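Local structure of alpha-galacturonidase (Bacillus subtilis, 3FEF) at residues D40-F43 / E44-Q47; A65-T68 / L69-L73. The protein hydrolyses the alpha-1,4 linkage of galacturonides such as di-galacturonate, releasing galacturonate with the help of NAD(+) and manganese. One frame throughout, in Å; residues are numbered along the deposited sequence. Where two conformers were deposited one is given.

Contact 1 of 2, residues D40-F43 / E44-Q47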
ATOM      1  N   ASP A  40      -9.986 -40.763   3.203  1.00 34.01           N
ATOM      2  CA  ASP A  40      -8.593 -41.006   3.540  1.00 35.92           C
ATOM      3  C   ASP A  40      -7.980 -41.982   2.543  1.00 38.57           C
ATOM      4  O   ASP A  40      -8.609 -42.972   2.172  1.00 39.86           O
ATOM      5  CB  ASP A  40      -8.486 -41.569   4.960  1.00 36.59           C
ATOM      6  CG  ASP A  40      -7.080 -41.432   5.540  1.00 37.89           C
ATOM      7  OD1 ASP A  40      -6.116 -41.866   4.874  1.00 37.79           O
ATOM      8  OD2 ASP A  40      -6.945 -40.890   6.663  1.00 38.66           O
ATOM      9  N   LEU A  41      -6.754 -41.709   2.116  1.00 40.80           N
ATOM     10  CA  LEU A  41      -6.055 -42.615   1.207  1.00 41.27           C
ATOM     11  C   LEU A  41      -6.095 -44.024   1.787  1.00 42.11           C
ATOM     12  O   LEU A  41      -6.246 -45.001   1.059  1.00 42.32           O
ATOM     13  CB  LEU A  41      -4.607 -42.168   1.003  1.00 43.11           C
ATOM     14  CG  LEU A  41      -4.415 -40.813   0.313  1.00 44.73           C
ATOM     15  CD1 LEU A  41      -2.929 -40.442   0.228  1.00 43.68           C
ATOM     16  CD2 LEU A  41      -5.060 -40.834  -1.086  1.00 45.14           C
ATOM     17  N   ASP A  42      -5.969 -44.118   3.106  1.00 39.22           N
ATOM     18  CA  ASP A  42      -6.046 -45.396   3.793  1.00 39.47           C
ATOM     19  C   ASP A  42      -7.483 -45.660   4.255  1.00 37.03           C
ATOM     20  O   ASP A  42      -7.887 -45.239   5.348  1.00 32.35           O
ATOM     21  CB  ASP A  42      -5.107 -45.396   4.995  1.00 42.13           C
ATOM     22  CG  ASP A  42      -5.259 -46.643   5.850  1.00 43.92           C
ATOM     23  OD1 ASP A  42      -6.157 -47.460   5.564  1.00 47.74           O
ATOM     24  OD2 ASP A  42      -4.493 -46.806   6.814  1.00 44.32           O
ATOM     25  N   PHE A  43      -8.252 -46.346   3.414  1.00 34.69           N
ATOM     26  CA  PHE A  43      -9.680 -46.513   3.656  1.00 35.36           C
ATOM     27  C   PHE A  43      -9.946 -47.316   4.915  1.00 36.15           C
ATOM     28  O   PHE A  43     -10.974 -47.141   5.574  1.00 34.88           O
ATOM     29  CB  PHE A  43     -10.364 -47.175   2.464  1.00 36.89           C
ATOM     30  CG  PHE A  43     -11.847 -47.328   2.632  1.00 37.42           C
ATOM     31  CD1 PHE A  43     -12.373 -48.432   3.286  1.00 36.28           C
ATOM     32  CD2 PHE A  43     -12.718 -46.369   2.139  1.00 37.42           C
ATOM     33  CE1 PHE A  43     -13.746 -48.580   3.438  1.00 36.88           C
ATOM     34  CE2 PHE A  43     -14.091 -46.511   2.293  1.00 37.42           C
ATOM     35  CZ  PHE A  43     -14.604 -47.615   2.944  1.00 34.85           C
ATOM     36  N   GLU A  44      -9.009 -48.189   5.254  1.00 35.17           N
ATOM     37  CA  GLU A  44      -9.173 -49.046   6.414  1.00 37.99           C
ATOM     38  C   GLU A  44      -9.294 -48.206   7.673  1.00 35.90           C
ATOM     39  O   GLU A  44     -10.106 -48.492   8.543  1.00 32.58           O
ATOM     40  CB  GLU A  44      -7.986 -49.997   6.547  1.00 39.45           C
ATOM     41  CG  GLU A  44      -8.199 -51.083   7.567  1.00 43.66           C
ATOM     42  CD  GLU A  44      -6.953 -51.926   7.788  1.00 47.60           C
ATOM     43  OE1 GLU A  44      -5.942 -51.716   7.085  1.00 50.23           O
ATOM     44  OE2 GLU A  44      -6.988 -52.801   8.674  1.00 50.78           O
ATOM     45  N   ALA A  45      -8.473 -47.167   7.772  1.00 34.37           N
ATOM     46  CA  ALA A  45      -8.535 -46.295   8.942  1.00 33.17           C
ATOM     47  C   ALA A  45      -9.837 -45.489   8.937  1.00 32.04           C
ATOM     48  O   ALA A  45     -10.471 -45.308   9.975  1.00 32.62           O
ATOM     49  CB  ALA A  45      -7.316 -45.368   8.985  1.00 31.90           C
ATOM     50  N   ALA A  46     -10.247 -45.004   7.772  1.00 28.04           N
ATOM     51  CA  ALA A  46     -11.466 -44.213   7.710  1.00 29.14           C
ATOM     52  C   ALA A  46     -12.648 -45.083   8.134  1.00 31.82           C
ATOM     53  O   ALA A  46     -13.538 -44.630   8.847  1.00 30.24           O
ATOM     54  CB  ALA A  46     -11.675 -43.649   6.305  1.00 27.22           C
ATOM     55  N   GLN A  47     -12.640 -46.338   7.693  0.50 32.56           N
ATOM     56  CA  GLN A  47     -13.731 -47.268   7.985  0.50 34.50           C
ATOM     57  C   GLN A  47     -13.857 -47.497   9.488  0.50 33.58           C
ATOM     58  O   GLN A  47     -14.959 -47.566  10.033  0.50 33.05           O
ATOM     59  CB  GLN A  47     -13.508 -48.600   7.251  0.50 36.06           C
ATOM     60  CG  GLN A  47     -14.737 -49.509   7.193  0.50 38.14           C
ATOM     61  CD  GLN A  47     -14.505 -50.760   6.358  0.50 38.81           C
ATOM     62  OE1 GLN A  47     -13.430 -51.359   6.399  0.50 39.26           O
ATOM     63  NE2 GLN A  47     -15.515 -51.160   5.599  0.50 40.43           N
TER

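Contact 2 of 2, residues A65-T68 / L69-L73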
ATOM      1  N   ALA A  65     -17.463 -43.674   5.843  1.00 31.14           N
ATOM      2  CA  ALA A  65     -16.204 -43.724   5.078  1.00 30.27           C
ATOM      3  C   ALA A  65     -16.477 -43.769   3.574  1.00 32.02           C
ATOM      4  O   ALA A  65     -17.197 -44.636   3.104  1.00 31.61           O
ATOM      5  CB  ALA A  65     -15.387 -44.924   5.484  1.00 29.40           C
ATOM      6  N   VAL A  66     -15.906 -42.834   2.822  1.00 35.11           N
ATOM      7  CA  VAL A  66     -16.114 -42.773   1.371  1.00 35.05           C
ATOM      8  C   VAL A  66     -14.783 -42.903   0.635  1.00 37.41           C
ATOM      9  O   VAL A  66     -13.720 -42.624   1.196  1.00 39.41           O
ATOM     10  CB  VAL A  66     -16.812 -41.460   0.936  1.00 35.50           C
ATOM     11  CG1 VAL A  66     -18.197 -41.342   1.573  1.00 33.92           C
ATOM     12  CG2 VAL A  66     -15.942 -40.263   1.288  1.00 35.92           C
ATOM     13  N   SER A  67     -14.846 -43.304  -0.631  1.00 38.64           N
ATOM     14  CA  SER A  67     -13.663 -43.768  -1.350  1.00 41.51           C
ATOM     15  C   SER A  67     -12.962 -42.697  -2.162  1.00 41.24           C
ATOM     16  O   SER A  67     -11.827 -42.897  -2.573  1.00 43.76           O
ATOM     17  CB  SER A  67     -14.034 -44.917  -2.283  1.00 42.16           C
ATOM     18  OG  SER A  67     -15.123 -44.527  -3.106  1.00 45.89           O
ATOM     19  N   THR A  68     -13.626 -41.571  -2.408  1.00 40.11           N
ATOM     20  CA  THR A  68     -13.004 -40.509  -3.191  1.00 37.57           C
ATOM     21  C   THR A  68     -13.309 -39.110  -2.649  1.00 36.83           C
ATOM     22  O   THR A  68     -14.306 -38.921  -1.946  1.00 37.26           O
ATOM     23  CB  THR A  68     -13.461 -40.571  -4.652  1.00 36.65           C
ATOM     24  OG1 THR A  68     -14.862 -40.325  -4.700  1.00 36.07           O
ATOM     25  CG2 THR A  68     -13.154 -41.943  -5.270  1.00 36.27           C
ATOM     26  N   LEU A  69     -12.446 -38.149  -2.993  1.00 33.36           N
ATOM     27  CA  LEU A  69     -12.590 -36.754  -2.619  1.00 36.32           C
ATOM     28  C   LEU A  69     -13.925 -36.193  -3.086  1.00 37.77           C
ATOM     29  O   LEU A  69     -14.648 -35.533  -2.323  1.00 35.61           O
ATOM     30  CB  LEU A  69     -11.487 -35.921  -3.274  1.00 39.06           C
ATOM     31  CG  LEU A  69     -10.184 -35.538  -2.571  1.00 42.11           C
ATOM     32  CD1 LEU A  69      -9.303 -34.742  -3.531  1.00 39.80           C
ATOM     33  CD2 LEU A  69     -10.463 -34.726  -1.297  1.00 41.42           C
ATOM     34  N   LYS A  70     -14.231 -36.427  -4.358  1.00 35.03           N
ATOM     35  CA  LYS A  70     -15.455 -35.919  -4.950  1.00 37.28           C
ATOM     36  C   LYS A  70     -16.683 -36.298  -4.129  1.00 36.52           C
ATOM     37  O   LYS A  70     -17.559 -35.484  -3.912  1.00 38.99           O
ATOM     38  CB  LYS A  70     -15.615 -36.445  -6.377  1.00 38.63           C
ATOM     39  CG  LYS A  70     -17.010 -36.259  -6.951  1.00 39.71           C
ATOM     40  CD  LYS A  70     -17.054 -36.724  -8.396  1.00 43.38           C
ATOM     41  CE  LYS A  70     -18.243 -36.135  -9.142  1.00 44.57           C
ATOM     42  NZ  LYS A  70     -18.260 -36.655 -10.545  1.00 48.39           N
ATOM     43  N   LYS A  71     -16.748 -37.541  -3.686  1.00 37.65           N
ATOM     44  CA  LYS A  71     -17.885 -37.996  -2.906  1.00 39.97           C
ATOM     45  C   LYS A  71     -17.912 -37.341  -1.521  1.00 37.96           C
ATOM     46  O   LYS A  71     -18.963 -36.963  -1.035  1.00 36.00           O
ATOM     47  CB  LYS A  71     -17.851 -39.512  -2.781  1.00 43.97           C
ATOM     48  CG  LYS A  71     -19.134 -40.210  -3.245  1.00 49.10           C
ATOM     49  CD  LYS A  71     -18.822 -41.595  -3.833  1.00 51.57           C
ATOM     50  CE  LYS A  71     -17.635 -42.240  -3.114  1.00 51.93           C
ATOM     51  NZ  LYS A  71     -17.092 -43.439  -3.833  1.00 53.94           N
ATOM     52  N   ALA A  72     -16.748 -37.205  -0.895  1.00 37.51           N
ATOM     53  CA  ALA A  72     -16.652 -36.491   0.375  1.00 36.87           C
ATOM     54  C   ALA A  72     -17.158 -35.056   0.239  1.00 33.97           C
ATOM     55  O   ALA A  72     -17.931 -34.590   1.069  1.00 33.58           O
ATOM     56  CB  ALA A  72     -15.224 -36.499   0.888  1.00 35.27           C
ATOM     57  N   LEU A  73     -16.759 -34.386  -0.838  1.00 34.32           N
ATOM     58  CA  LEU A  73     -16.971 -32.948  -0.974  1.00 35.19           C
ATOM     59  C   LEU A  73     -18.384 -32.567  -1.431  1.00 36.79           C
ATOM     60  O   LEU A  73     -18.907 -31.524  -1.049  1.00 35.68           O
ATOM     61  CB  LEU A  73     -15.924 -32.336  -1.909  1.00 33.15           C
ATOM     62  CG  LEU A  73     -14.445 -32.400  -1.473  1.00 32.95           C
ATOM     63  CD1 LEU A  73     -13.560 -31.835  -2.551  1.00 29.23           C
ATOM     64  CD2 LEU A  73     -14.171 -31.659  -0.156  1.00 30.66           C
TER
HETATM   65  O   HOH W   1     -17.592 -44.980  -1.175  1.00 43.87           O

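Contact 1 of 2, residues D40-F43 / E44-Q47
Between D42 and A46 the chain leaves a loop and winds into helix 43-53: F43 O accepts Q47 N at 2.8 Å, whereas D42 O, one residue earlier, receives only weak bonds from A45 N and A46 N. D42 is the N-cap. Its carboxylate reaches forward to the first turn, CG anti to the backbone N (chi1 173°), and D42 OD1 accepts A45 N at 3.2 Å in a fairly straight bond that arrives from above the carboxylate plane. With an alanine here, A45 N would probably be left with little more than its weak bond to the D42 carbonyl, and the first turn less firmly held. Just upstream, D40 OD1 accepts D42 N at 2.9 Å, an Asx turn, while its OD2 accepts G14 N. D40 CB also packs on A46 CB, 4.0 Å away. Further along, F43 CE1 lies 3.7 Å from Q47 CD, with ring and amide planes 69° apart; because Q47 has two conformers, this contact is provisional. E44 OE1 comes within 4.5 Å of D42 OD1, a like-charge approach probably eased by a weak, long ion pair from E44 to K48. The two aspartates thus accept the N-H groups of D42 and A45, and the negative charge of D42 beside the helix N-terminus is likely to be stabilised by the helix dipole.

Contact 2 of 2, residues A65-T68 / L69-L73
T68 O receives A72 N at 3.2 Å, a nearly straight bond lying in the carbonyl plane, and with this the chain that has just left strand 61-66 turns into the short helix 69-73; the turn brings the CA atoms of V66 and A72 to 6.4 Å. L69 O accepts L73 N one residue on, completing the little helix. On the inner side of the bend V66 CG2 reaches back to A72, 3.9 Å from its CB, and both residues also lean on Y39 of strand 34-39. T68 holds the N-cap position. With chi1 at 64°, T68 OG1 sits between the backbone N and the carbonyl carbon and faces the start of K71, 3.6 Å from K71 CB, where the two side chains cross. The lysine chain is bent at chi2 and chi3, which curls it back along the loop and carries its ammonium group to S67. There K71 NZ is modelled as a donor to S67 OG at 2.4 Å, so short that the exact position of the lysine end is doubtful. A water gives the same group a second partner: it accepts from K71 NZ at 3.1 Å and, weakly, from S67 N, bridging the lysine to the backbone before the helix. The polar links thus gather on the exposed side, while L69 and L73 pack against the sheet and helix 112-136, L69 on I11 and L73 on A9, both on A132. Such a strand-turn-helix unit is half of a beta-alpha-beta crossover: in this Rossmann-type domain helix 69-73 begins the return from strand 61-66, outermost of the parallel sheet in this chain, across that sheet to strand 78-81.

Contact 1 comes first along the chain and contact 2 follows, their centres 11 Å apart on the same side of the chain's centre. Each lies where a strand of the six-stranded parallel sheet gives way to a helix: contact 1 after strand 34-39, contact 2 after the neighbouring strand 61-66, outermost of the sheet in this chain; helix 43-53 connects the two strands along the chain. They meet directly, since F43 CE2 packs 3.7 Å from A65 O and the first turn of helix 43-53 rests on A65 CB. Residues 40-47 and 65-68 probably belong to the NAD(+)-binding region, consistent with their place in the Rossmann-type domain, though neither contact belongs to the metal site.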